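Local coordinates for protein predicted DNA-binding transcriptional regulator (Aliivibrio fischeri ES114, PDB 7DWN) that probably binds promoter DNA through a helix-turn-helix domain and regulates transcription as a tetrameric member of the LysR family, at residues A104-L107 with I108-Q112; E133-K136 with E137-G141; T199-M202 with G203-V206; T224-L227 with K228-V231; Y243-Q246 with E247-A250. All coordinates share one frame; numbering follows the deposited sequence.

Contact 1: residues A104-L107 with I108-Q112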
loop_
_atom_site.group_PDB
_atom_site.type_symbol
_atom_site.label_atom_id
_atom_site.label_comp_id
_atom_site.label_asym_id
_atom_site.label_seq_id
_atom_site.Cartn_x
_atom_site.Cartn_y
_atom_site.Cartn_z
ATOM N N ALA A 104 0.322 22.342 -21.928
ATOM C CA ALA A 104 -1.065 22.113 -22.301
ATOM C C ALA A 104 -1.678 23.378 -22.890
ATOM O O ALA A 104 -2.233 23.353 -23.993
ATOM C CB ALA A 104 -1.857 21.612 -21.093
ATOM N N THR A 105 -1.529 24.510 -22.194
ATOM C CA THR A 105 -2.082 25.767 -22.693
ATOM C C THR A 105 -1.465 26.186 -24.025
ATOM O O THR A 105 -2.105 26.905 -24.800
ATOM C CB THR A 105 -1.888 26.878 -21.658
ATOM O OG1 THR A 105 -0.494 27.014 -21.350
ATOM C CG2 THR A 105 -2.660 26.568 -20.383
ATOM N N SER A 106 -0.230 25.765 -24.310
ATOM C CA SER A 106 0.401 26.168 -25.560
ATOM C C SER A 106 0.030 25.241 -26.712
ATOM O O SER A 106 -0.224 25.709 -27.830
ATOM C CB SER A 106 1.922 26.217 -25.393
ATOM O OG SER A 106 2.564 26.557 -26.610
ATOM N N LEU A 107 -0.009 23.933 -26.463
ATOM C CA LEU A 107 -0.144 22.922 -27.506
ATOM C C LEU A 107 -1.580 22.480 -27.754
ATOM O O LEU A 107 -1.954 22.260 -28.910
ATOM C CB LEU A 107 0.702 21.692 -27.155
ATOM C CG LEU A 107 2.204 21.902 -26.933
ATOM C CD1 LEU A 107 2.917 20.568 -26.753
ATOM C CD2 LEU A 107 2.808 22.686 -28.084
ATOM N N ILE A 108 -2.399 22.328 -26.705
ATOM C CA ILE A 108 -3.730 21.744 -26.888
ATOM C C ILE A 108 -4.618 22.581 -27.797
ATOM O O ILE A 108 -5.361 21.999 -28.595
ATOM C CB ILE A 108 -4.370 21.446 -25.525
ATOM C CG1 ILE A 108 -4.034 20.020 -25.079
ATOM C CG2 ILE A 108 -5.881 21.629 -25.577
ATOM C CD1 ILE A 108 -2.594 19.808 -24.680
ATOM N N PRO A 109 -4.622 23.921 -27.736
ATOM C CA PRO A 109 -5.466 24.670 -28.690
ATOM C C PRO A 109 -5.111 24.428 -30.153
ATOM O O PRO A 109 -6.017 24.260 -30.986
ATOM C CB PRO A 109 -5.252 26.136 -28.277
ATOM C CG PRO A 109 -4.077 26.135 -27.330
ATOM C CD PRO A 109 -4.109 24.799 -26.671
ATOM N N LYS A 110 -3.820 24.398 -30.493
ATOM C CA LYS A 110 -3.422 24.121 -31.871
ATOM C C LYS A 110 -3.823 22.708 -32.295
ATOM O O LYS A 110 -4.323 22.505 -33.408
ATOM C CB LYS A 110 -1.915 24.336 -32.022
ATOM C CG LYS A 110 -1.454 25.731 -31.600
ATOM C CD LYS A 110 0.056 25.878 -31.675
ATOM C CE LYS A 110 0.746 24.887 -30.757
ATOM N NZ LYS A 110 2.114 25.337 -30.388
ATOM N N MET A 111 -3.612 21.722 -31.420
ATOM C CA MET A 111 -4.095 20.363 -31.667
ATOM C C MET A 111 -5.603 20.341 -31.891
ATOM O O MET A 111 -6.106 19.641 -32.781
ATOM C CB MET A 111 -3.737 19.482 -30.472
ATOM C CG MET A 111 -3.057 18.173 -30.784
ATOM S SD MET A 111 -2.783 17.278 -29.244
ATOM C CE MET A 111 -2.117 18.587 -28.216
ATOM N N GLN A 112 -6.337 21.085 -31.063
ATOM C CA GLN A 112 -7.789 21.128 -31.143
ATOM C C GLN A 112 -8.237 21.679 -32.484
ATOM O O GLN A 112 -9.229 21.215 -33.058
ATOM C CB GLN A 112 -8.337 21.983 -30.000
ATOM C CG GLN A 112 -9.848 21.986 -29.864
ATOM C CD GLN A 112 -10.363 20.783 -29.101
ATOM O OE1 GLN A 112 -9.587 19.926 -28.677
ATOM N NE2 GLN A 112 -11.675 20.715 -28.919
#
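The pyrrolidine ring of P109 lies over the carbonyl oxygens of the preceding turn, its CG 3.3 Å from T105 O and its CD 3.6 Å from A104 O. Having no N-H, P109 cannot return a bond to T105 O, and helix 101-114 is kinked here. I108 N still donates to A104 O before the break, and after it M111 N meets L107 O at 3.1 Å with an almost straight N-H...O angle of 176°. K110 reaches back along the helix. Its chain folds at the third torsion (chi3 -60°), which lays CE 3.2 Å from S106 O and brings NZ beside the L107 methyl CD2 at 3.6 Å. On the buried side I108 CD1 rests against A104 CB at 4.1 Å, and M111 CE curls back to L107 CB. A104 and I108 also face V126 of strand 123-128, as expected for the helix of a beta-alpha-beta crossover, while M226 of the second subunit packs on both. The chemistry is thus divided: A104 and I108 carry aliphatic contacts toward the sheet and the second subunit, M111 packs on helix 279-290, and proline and lysine carbons cover carbonyls at the kink, where the usual amide donor to T105 O is missing.

Contact 2: residues E133-K136 with E137-G141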
loop_
_atom_site.group_PDB
_atom_site.type_symbol
_atom_site.label_atom_id
_atom_site.label_comp_id
_atom_site.label_asym_id
_atom_site.label_seq_id
_atom_site.Cartn_x
_atom_site.Cartn_y
_atom_site.Cartn_z
ATOM N N GLU A 133 4.904 11.186 -9.964
ATOM C CA GLU A 133 4.289 9.905 -10.274
ATOM C C GLU A 133 3.817 9.797 -11.719
ATOM O O GLU A 133 3.193 8.790 -12.074
ATOM C CB GLU A 133 3.112 9.636 -9.325
ATOM C CG GLU A 133 3.524 9.415 -7.877
ATOM C CD GLU A 133 4.351 8.155 -7.689
ATOM O OE1 GLU A 133 4.267 7.250 -8.546
ATOM O OE2 GLU A 133 5.088 8.070 -6.684
ATOM N N ALA A 134 4.107 10.791 -12.565
ATOM C CA ALA A 134 3.637 10.756 -13.949
ATOM C C ALA A 134 4.154 9.528 -14.685
ATOM O O ALA A 134 3.446 8.950 -15.517
ATOM C CB ALA A 134 4.058 12.030 -14.678
ATOM N N THR A 135 5.391 9.119 -14.400
ATOM C CA THR A 135 5.944 7.915 -15.013
ATOM C C THR A 135 5.123 6.685 -14.633
ATOM O O THR A 135 4.724 5.887 -15.495
ATOM C CB THR A 135 7.404 7.753 -14.584
ATOM O OG1 THR A 135 8.048 9.032 -14.605
ATOM C CG2 THR A 135 8.144 6.829 -15.520
ATOM N N LYS A 136 4.846 6.531 -13.337
ATOM C CA LYS A 136 4.027 5.418 -12.874
ATOM C C LYS A 136 2.600 5.523 -13.402
ATOM O O LYS A 136 1.987 4.508 -13.757
ATOM C CB LYS A 136 4.043 5.373 -11.346
ATOM C CG LYS A 136 3.224 4.258 -10.725
ATOM C CD LYS A 136 3.520 4.148 -9.238
ATOM C CE LYS A 136 2.560 3.199 -8.546
ATOM N NZ LYS A 136 1.162 3.708 -8.584
ATOM N N GLU A 137 2.053 6.741 -13.460
ATOM C CA GLU A 137 0.716 6.929 -14.017
ATOM C C GLU A 137 0.664 6.493 -15.477
ATOM O O GLU A 137 -0.335 5.921 -15.928
ATOM C CB GLU A 137 0.290 8.392 -13.884
ATOM C CG GLU A 137 0.162 8.889 -12.452
ATOM C CD GLU A 137 -1.212 8.651 -11.864
ATOM O OE1 GLU A 137 -2.210 8.817 -12.595
ATOM O OE2 GLU A 137 -1.295 8.301 -10.668
ATOM N N LEU A 138 1.734 6.759 -16.227
ATOM C CA LEU A 138 1.787 6.348 -17.625
ATOM C C LEU A 138 1.900 4.834 -17.745
ATOM O O LEU A 138 1.278 4.228 -18.626
ATOM C CB LEU A 138 2.959 7.038 -18.323
ATOM C CG LEU A 138 2.983 7.070 -19.852
ATOM C CD1 LEU A 138 1.761 7.793 -20.392
ATOM C CD2 LEU A 138 4.259 7.736 -20.341
ATOM N N ARG A 139 2.685 4.206 -16.864
ATOM C CA ARG A 139 2.807 2.751 -16.897
ATOM C C ARG A 139 1.480 2.073 -16.570
ATOM O O ARG A 139 1.052 1.150 -17.273
ATOM C CB ARG A 139 3.893 2.282 -15.928
ATOM C CG ARG A 139 5.305 2.454 -16.440
ATOM C CD ARG A 139 6.281 1.664 -15.584
ATOM N NE ARG A 139 6.104 1.946 -14.163
ATOM C CZ ARG A 139 6.713 2.935 -13.515
ATOM N NH1 ARG A 139 7.542 3.742 -14.160
ATOM N NH2 ARG A 139 6.492 3.118 -12.219
ATOM N N GLU A 140 0.811 2.521 -15.505
ATOM C CA GLU A 140 -0.397 1.846 -15.041
ATOM C C GLU A 140 -1.567 1.999 -16.003
ATOM O O GLU A 140 -2.541 1.246 -15.897
ATOM C CB GLU A 140 -0.803 2.372 -13.662
ATOM C CG GLU A 140 0.237 2.161 -12.577
ATOM C CD GLU A 140 -0.225 2.673 -11.228
ATOM O OE1 GLU A 140 0.053 2.001 -10.211
ATOM O OE2 GLU A 140 -0.871 3.742 -11.186
ATOM N N GLY A 141 -1.498 2.950 -16.929
ATOM C CA GLY A 141 -2.599 3.226 -17.824
ATOM C C GLY A 141 -3.538 4.322 -17.376
ATOM O O GLY A 141 -4.618 4.461 -17.961
#
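Helix 134-140, a short helix of the LysR substrate-binding domain, is held here over its whole length, from E133 at the N-cap position to G141, which leaves the helix with positive phi. Four successive i to i+4 backbone bonds run through it, beginning with E137 N to E133 O at 2.7 Å and ending with E140 N to K136 O. Two side chains of the second turn reach back over the first. R139, its chain bent at chi3 (-51°), turns its guanidinium so that one face lies over the backbone, with K136 CA 3.4 Å above the plane and offset toward the rim. NH1 meets the methyl CG2 of T135 at 3.4 Å and bonds to the hydroxyl of Y159, while NH2 comes to 3.4 Å from K136 CB. The side chains of K136 and R139 cross at about a right angle, with NH2 beside the base of the lysine chain while the lysine's end goes to E140. A134 and L138 are buried against I129 and C143, whereas K136 and E140 are exposed. E137 CG sits close to E133 O at 3.1 Å. The salt bridge is short: K136 CG stands anti to the backbone N (chi1 180°), the chain turns at its last torsion, and NZ meets E140 OE1 at 2.6 Å from above the carboxylate plane.

Contact 3: residues T199-M202 with G203-V206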
loop_
_atom_site.group_PDB
_atom_site.type_symbol
_atom_site.label_atom_id
_atom_site.label_comp_id
_atom_site.label_asym_id
_atom_site.label_seq_id
_atom_site.Cartn_x
_atom_site.Cartn_y
_atom_site.Cartn_z
ATOM N N THR A 199 15.400 22.253 -8.143
ATOM C CA THR A 199 15.381 20.844 -8.509
ATOM C C THR A 199 14.455 20.542 -9.680
ATOM O O THR A 199 14.551 19.455 -10.262
ATOM C CB THR A 199 14.975 19.981 -7.309
ATOM O OG1 THR A 199 13.708 20.424 -6.801
ATOM C CG2 THR A 199 16.026 20.070 -6.208
ATOM N N SER A 200 13.560 21.463 -10.034
ATOM C CA SER A 200 12.732 21.283 -11.213
ATOM C C SER A 200 13.589 21.362 -12.475
ATOM O O SER A 200 14.763 21.739 -12.444
ATOM C CB SER A 200 11.619 22.329 -11.255
ATOM O OG SER A 200 12.144 23.621 -11.503
ATOM N N TYR A 201 12.976 21.004 -13.604
ATOM C CA TYR A 201 13.702 20.945 -14.869
ATOM C C TYR A 201 14.237 22.319 -15.268
ATOM O O TYR A 201 15.444 22.495 -15.484
ATOM C CB TYR A 201 12.785 20.362 -15.947
ATOM C CG TYR A 201 13.303 20.494 -17.357
ATOM C CD1 TYR A 201 14.343 19.696 -17.814
ATOM C CD2 TYR A 201 12.736 21.403 -18.239
ATOM C CE1 TYR A 201 14.810 19.811 -19.104
ATOM C CE2 TYR A 201 13.196 21.524 -19.532
ATOM C CZ TYR A 201 14.233 20.727 -19.958
ATOM O OH TYR A 201 14.696 20.842 -21.244
ATOM N N MET A 202 13.350 23.317 -15.347
ATOM C CA MET A 202 13.776 24.663 -15.725
ATOM C C MET A 202 14.723 25.263 -14.687
ATOM O O MET A 202 15.678 25.972 -15.039
ATOM C CB MET A 202 12.552 25.558 -15.931
ATOM C CG MET A 202 11.646 25.102 -17.070
ATOM S SD MET A 202 10.277 26.234 -17.382
ATOM C CE MET A 202 9.712 25.656 -18.981
ATOM N N GLY A 203 14.480 24.986 -13.404
ATOM C CA GLY A 203 15.410 25.424 -12.376
ATOM C C GLY A 203 16.778 24.785 -12.521
ATOM O O GLY A 203 17.807 25.451 -12.354
ATOM N N ARG A 204 16.810 23.487 -12.840
ATOM C CA ARG A 204 18.085 22.824 -13.097
ATOM C C ARG A 204 18.787 23.421 -14.310
ATOM O O ARG A 204 20.021 23.421 -14.371
ATOM C CB ARG A 204 17.876 21.319 -13.284
ATOM C CG ARG A 204 17.634 20.567 -11.981
ATOM C CD ARG A 204 17.553 19.055 -12.181
ATOM N NE ARG A 204 16.245 18.611 -12.660
ATOM C CZ ARG A 204 16.018 18.122 -13.875
ATOM N NH1 ARG A 204 17.015 18.006 -14.743
ATOM N NH2 ARG A 204 14.795 17.740 -14.222
ATOM N N GLN A 205 18.027 23.940 -15.279
ATOM C CA GLN A 205 18.671 24.605 -16.407
ATOM C C GLN A 205 19.260 25.953 -15.998
ATOM O O GLN A 205 20.370 26.303 -16.419
ATOM C CB GLN A 205 17.682 24.775 -17.561
ATOM C CG GLN A 205 17.023 23.480 -18.020
ATOM C CD GLN A 205 18.003 22.330 -18.154
ATOM O OE1 GLN A 205 19.014 22.434 -18.850
ATOM N NE2 GLN A 205 17.706 21.221 -17.484
ATOM N N VAL A 206 18.538 26.723 -15.178
ATOM C CA VAL A 206 19.057 28.017 -14.727
ATOM C C VAL A 206 20.301 27.832 -13.859
ATOM O O VAL A 206 21.226 28.667 -13.880
ATOM C CB VAL A 206 17.956 28.803 -13.984
ATOM C CG1 VAL A 206 18.507 30.101 -13.404
ATOM C CG2 VAL A 206 16.794 29.093 -14.919
#
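G203 opens the second segment by donating its N-H to S200 OG at 3.3 Å, a weak N-cap bond at the start of helix 201-209. The S200 hydroxyl sits between its own backbone N and carbonyl carbon (chi1 69°), where it can meet this amide as well as S197 O. R204 follows and takes two carbonyls of the segment before it: its backbone N bonds to S200 O at 2.7 Å, and its NE to T199 O at 3.1 Å. The second bond lies almost in the guanidinium plane yet reaches T199 O from above the carbonyl plane. One guanidinium face covers Y201 CA, and NH2 stands at the edge of the Y201 ring, the two planes 66° apart. Q205 doubles back at its second torsion (chi2 -45°), so that NE2 reaches Y201 O at 3.3 Å beside the bond from its own backbone N; CG lies over one face of the ring, and NE2 is 3.6 Å from Y201 CE1. V206 closes the turn, its N bonded to M202 O and its methyl CG2 3.3 Å from the same oxygen. Y201 OH bonds to E267 N, M202 packs on L169 and P241, and M202 N at the helix start donates to the morpholine oxygen of a MES molecule probably taken from the crystallisation liquor. Carbonyls at the helix start thus take side-chain N-H groups: T199 O from R204 NE, and Y201 O from Q205 NE2 in addition to Q205 N.

Contact 4: residues T224-L227 with K228-V231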
loop_
_atom_site.group_PDB
_atom_site.type_symbol
_atom_site.label_atom_id
_atom_site.label_comp_id
_atom_site.label_asym_id
_atom_site.label_seq_id
_atom_site.Cartn_x
_atom_site.Cartn_y
_atom_site.Cartn_z
ATOM N N THR A 224 5.191 28.540 -14.324
ATOM C CA THR A 224 5.749 29.552 -15.215
ATOM C C THR A 224 4.847 30.775 -15.293
ATOM O O THR A 224 5.331 31.911 -15.332
ATOM C CB THR A 224 5.969 28.958 -16.607
ATOM O OG1 THR A 224 7.074 28.047 -16.570
ATOM C CG2 THR A 224 6.239 30.049 -17.634
ATOM N N ASP A 225 3.531 30.563 -15.311
ATOM C CA ASP A 225 2.606 31.687 -15.390
ATOM C C ASP A 225 2.730 32.595 -14.172
ATOM O O ASP A 225 2.597 33.818 -14.292
ATOM C CB ASP A 225 1.177 31.168 -15.542
ATOM C CG ASP A 225 0.303 32.093 -16.363
ATOM O OD1 ASP A 225 0.679 32.403 -17.517
ATOM O OD2 ASP A 225 -0.763 32.504 -15.857
ATOM N N MET A 226 3.011 32.019 -13.001
ATOM C CA MET A 226 3.223 32.819 -11.799
ATOM C C MET A 226 4.427 33.744 -11.957
ATOM O O MET A 226 4.342 34.954 -11.695
ATOM C CB MET A 226 3.406 31.891 -10.597
ATOM C CG MET A 226 3.173 32.531 -9.243
ATOM S SD MET A 226 1.453 33.004 -9.001
ATOM C CE MET A 226 1.544 34.769 -9.288
ATOM N N LEU A 227 5.566 33.180 -12.376
ATOM C CA LEU A 227 6.762 33.986 -12.612
ATOM C C LEU A 227 6.517 35.036 -13.684
ATOM O O LEU A 227 6.992 36.170 -13.571
ATOM C CB LEU A 227 7.936 33.092 -13.014
ATOM C CG LEU A 227 8.394 32.014 -12.033
ATOM C CD1 LEU A 227 9.662 31.350 -12.547
ATOM C CD2 LEU A 227 8.621 32.607 -10.657
ATOM N N LYS A 228 5.779 34.673 -14.735
ATOM C CA LYS A 228 5.473 35.617 -15.804
ATOM C C LYS A 228 4.668 36.799 -15.275
ATOM O O LYS A 228 4.967 37.959 -15.586
ATOM C CB LYS A 228 4.716 34.893 -16.920
ATOM C CG LYS A 228 4.186 35.785 -18.027
ATOM C CD LYS A 228 3.414 34.957 -19.042
ATOM C CE LYS A 228 2.768 35.825 -20.104
ATOM N NZ LYS A 228 1.942 35.009 -21.039
ATOM N N ILE A 229 3.649 36.517 -14.459
ATOM C CA ILE A 229 2.834 37.582 -13.882
ATOM C C ILE A 229 3.682 38.483 -12.997
ATOM O O ILE A 229 3.593 39.716 -13.073
ATOM C CB ILE A 229 1.642 36.989 -13.110
ATOM C CG1 ILE A 229 0.632 36.379 -14.082
ATOM C CG2 ILE A 229 0.984 38.055 -12.258
ATOM C CD1 ILE A 229 -0.566 35.775 -13.408
ATOM N N LEU A 230 4.534 37.891 -12.155
ATOM C CA LEU A 230 5.346 38.727 -11.274
ATOM C C LEU A 230 6.386 39.529 -12.050
ATOM O O LEU A 230 6.750 40.632 -11.629
ATOM C CB LEU A 230 6.009 37.878 -10.191
ATOM C CG LEU A 230 5.058 37.453 -9.070
ATOM C CD1 LEU A 230 5.833 37.060 -7.826
ATOM C CD2 LEU A 230 4.054 38.555 -8.758
ATOM N N VAL A 231 6.864 39.005 -13.181
ATOM C CA VAL A 231 7.736 39.786 -14.054
ATOM C C VAL A 231 6.978 40.980 -14.617
ATOM O O VAL A 231 7.469 42.115 -14.607
ATOM C CB VAL A 231 8.307 38.905 -15.180
ATOM C CG1 VAL A 231 8.899 39.767 -16.287
ATOM C CG2 VAL A 231 9.358 37.962 -14.634
HETATM O O HOH W 1 -0.155 33.518 -19.713
#
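Backbone bonds set the frame: K228, I229, L230 and V231 donate in turn to T224, D225, M226 and L227, with K228 N to T224 O at 2.9 Å, a regular alpha-helical turn at the start of helix 224-232. The polar side-chain link runs through solvent. D225 OD1 and K228 NZ are 4.6 Å apart, beyond a salt bridge, and one water fills the gap, donating to D225 OD1 at 2.6 Å and accepting from K228 NZ at 2.9 Å. K228 reaches that water fully extended, its CG anti to the backbone N (chi1 173°), and its CD passes D225 OD1 at 4.0 Å. NZ also bonds to S244 O and forms a long, weak ion pair with E248, so the ammonium has several acceptors around it, which probably favours its charged form. T224 OG1 bonds to Y196 and to a sulfonate oxygen of MES, probably from the crystallisation liquor. The apolar contacts belong to M226, which bends back so that CE touches I229 CB and L230 CG, each at 4.4 Å. Methyl groups also approach oxygens: I229 CD1 lies 4.1 Å from D225 OD2, an aliphatic tip beside the carboxylate, and V231 CG2 is 3.2 Å from L227 O. Around the helix, L227 and L230 pack on F219 of strand 215-221 and on L194 of strand 191-195, V231 meets A238 of strand 238-241, and M226 and I229 face I108 and P109 of the second subunit.

Contact 5: residues Y243-Q246 with E247-A250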
loop_
_atom_site.group_PDB
_atom_site.type_symbol
_atom_site.label_atom_id
_atom_site.label_comp_id
_atom_site.label_asym_id
_atom_site.label_seq_id
_atom_site.Cartn_x
_atom_site.Cartn_y
_atom_site.Cartn_z
ATOM N N TYR A 243 7.955 30.398 -25.697
ATOM C CA TYR A 243 6.622 30.225 -26.265
ATOM C C TYR A 243 5.532 30.845 -25.401
ATOM O O TYR A 243 4.406 31.021 -25.880
ATOM C CB TYR A 243 6.323 28.740 -26.493
ATOM C CG TYR A 243 6.376 27.885 -25.244
ATOM C CD1 TYR A 243 5.304 27.842 -24.360
ATOM C CD2 TYR A 243 7.489 27.103 -24.961
ATOM C CE1 TYR A 243 5.344 27.064 -23.225
ATOM C CE2 TYR A 243 7.536 26.315 -23.824
ATOM C CZ TYR A 243 6.461 26.302 -22.960
ATOM O OH TYR A 243 6.496 25.521 -21.828
ATOM N N SER A 244 5.834 31.183 -24.150
ATOM C CA SER A 244 4.837 31.716 -23.233
ATOM C C SER A 244 4.849 33.236 -23.142
ATOM O O SER A 244 3.977 33.804 -22.477
ATOM C CB SER A 244 5.040 31.127 -21.831
ATOM O OG SER A 244 6.154 31.721 -21.184
ATOM N N ILE A 245 5.806 33.906 -23.782
ATOM C CA ILE A 245 5.928 35.356 -23.669
ATOM C C ILE A 245 6.098 35.983 -25.045
ATOM O O ILE A 245 6.681 37.066 -25.174
ATOM C CB ILE A 245 7.103 35.744 -22.753
ATOM C CG1 ILE A 245 8.403 35.121 -23.268
ATOM C CG2 ILE A 245 6.827 35.325 -21.315
ATOM C CD1 ILE A 245 9.638 35.619 -22.562
ATOM N N GLN A 246 5.589 35.318 -26.085
ATOM C CA GLN A 246 5.785 35.823 -27.441
ATOM C C GLN A 246 5.031 37.127 -27.668
ATOM O O GLN A 246 5.568 38.060 -28.276
ATOM C CB GLN A 246 5.360 34.770 -28.465
ATOM C CG GLN A 246 6.349 33.625 -28.620
ATOM C CD GLN A 246 7.746 34.100 -28.981
ATOM O OE1 GLN A 246 7.917 35.069 -29.722
ATOM N NE2 GLN A 246 8.755 33.418 -28.452
ATOM N N GLU A 247 3.789 37.218 -27.188
ATOM C CA GLU A 247 3.026 38.449 -27.375
ATOM C C GLU A 247 3.558 39.571 -26.493
ATOM O O GLU A 247 3.576 40.735 -26.907
ATOM C CB GLU A 247 1.543 38.201 -27.100
ATOM C CG GLU A 247 0.837 37.458 -28.221
ATOM C CD GLU A 247 -0.579 37.056 -27.862
ATOM O OE1 GLU A 247 -1.107 37.565 -26.850
ATOM O OE2 GLU A 247 -1.162 36.225 -28.589
ATOM N N GLU A 248 3.994 39.244 -25.274
ATOM C CA GLU A 248 4.582 40.260 -24.408
ATOM C C GLU A 248 5.876 40.803 -25.003
ATOM O O GLU A 248 6.141 42.009 -24.938
ATOM C CB GLU A 248 4.827 39.690 -23.010
ATOM C CG GLU A 248 3.562 39.435 -22.195
ATOM C CD GLU A 248 2.766 38.245 -22.694
ATOM O OE1 GLU A 248 1.527 38.242 -22.529
ATOM O OE2 GLU A 248 3.377 37.314 -23.257
ATOM N N LEU A 249 6.698 39.924 -25.583
ATOM C CA LEU A 249 7.858 40.386 -26.339
ATOM C C LEU A 249 7.429 41.235 -27.527
ATOM O O LEU A 249 8.051 42.263 -27.825
ATOM C CB LEU A 249 8.688 39.191 -26.812
ATOM C CG LEU A 249 9.533 38.431 -25.788
ATOM C CD1 LEU A 249 9.958 37.083 -26.346
ATOM C CD2 LEU A 249 10.751 39.247 -25.385
ATOM N N ALA A 250 6.360 40.823 -28.213
ATOM C CA ALA A 250 5.882 41.562 -29.378
ATOM C C ALA A 250 5.264 42.893 -28.975
ATOM O O ALA A 250 5.467 43.909 -29.649
ATOM C CB ALA A 250 4.875 40.715 -30.156
#
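This is a helix-start contact at the surface of the substrate-binding domain, where the loop after strand 238-241 passes through a short 3-10 turn into helix 246-250. I245 holds the N-cap position, and its carbonyl oxygen takes the first helical bond, from L249 N at 2.9 Å; A250 N then bonds to Q246 O. The side chains of I245 and L249 pack one turn apart. I245 CG1 sits between its backbone N and carbonyl carbon (chi1 56°) and meets the L249 methyl CD1 at 4.0 Å, with I245 CD1 almost as near to the same methyl. L249 CG comes to 3.2 Å from I245 O, the same oxygen to which the leucine's N-H is bonded. E248 bends at its second torsion (chi2 72°), folding its carboxylate back over the start of the helix until OE2 lies 3.2 Å from I245 CA. That oxygen also faces K228, which therefore has one acceptor in each segment, the one at E248 weak. S244 OG bonds back to P241 O, which ties the 3-10 turn to the end of the strand. Around it, I245 packs on V172 of strand 160-174 and on K228 of helix 224-232, L249 rests on V254 and I256 of strand 254-256, and Y243 reaches the other way to L103 and S106 on helix 101-114.

How the contacts relate
All five contacts are local turns in series within the substrate-binding domain; none nests in or crosses another, and none closes a long loop. Contact 1 comes first, on the crossover helix after strand 94-99. Contact 2 lies well apart, its centre about 22 Å from that of contact 1. Contacts 3, 4 and 5 then gather together: M202 SD of contact 3 meets T224 OG1 of contact 4 at 3.8 Å, and T224 CG2 of contact 4 packs 3.9 Å from S244 OG of contact 5. Contact 5 in turn touches the helix of contact 1. Between subunits, contact 1 meets contact 4 of the second subunit, and contact 3 touches a neighbouring subunit through T199.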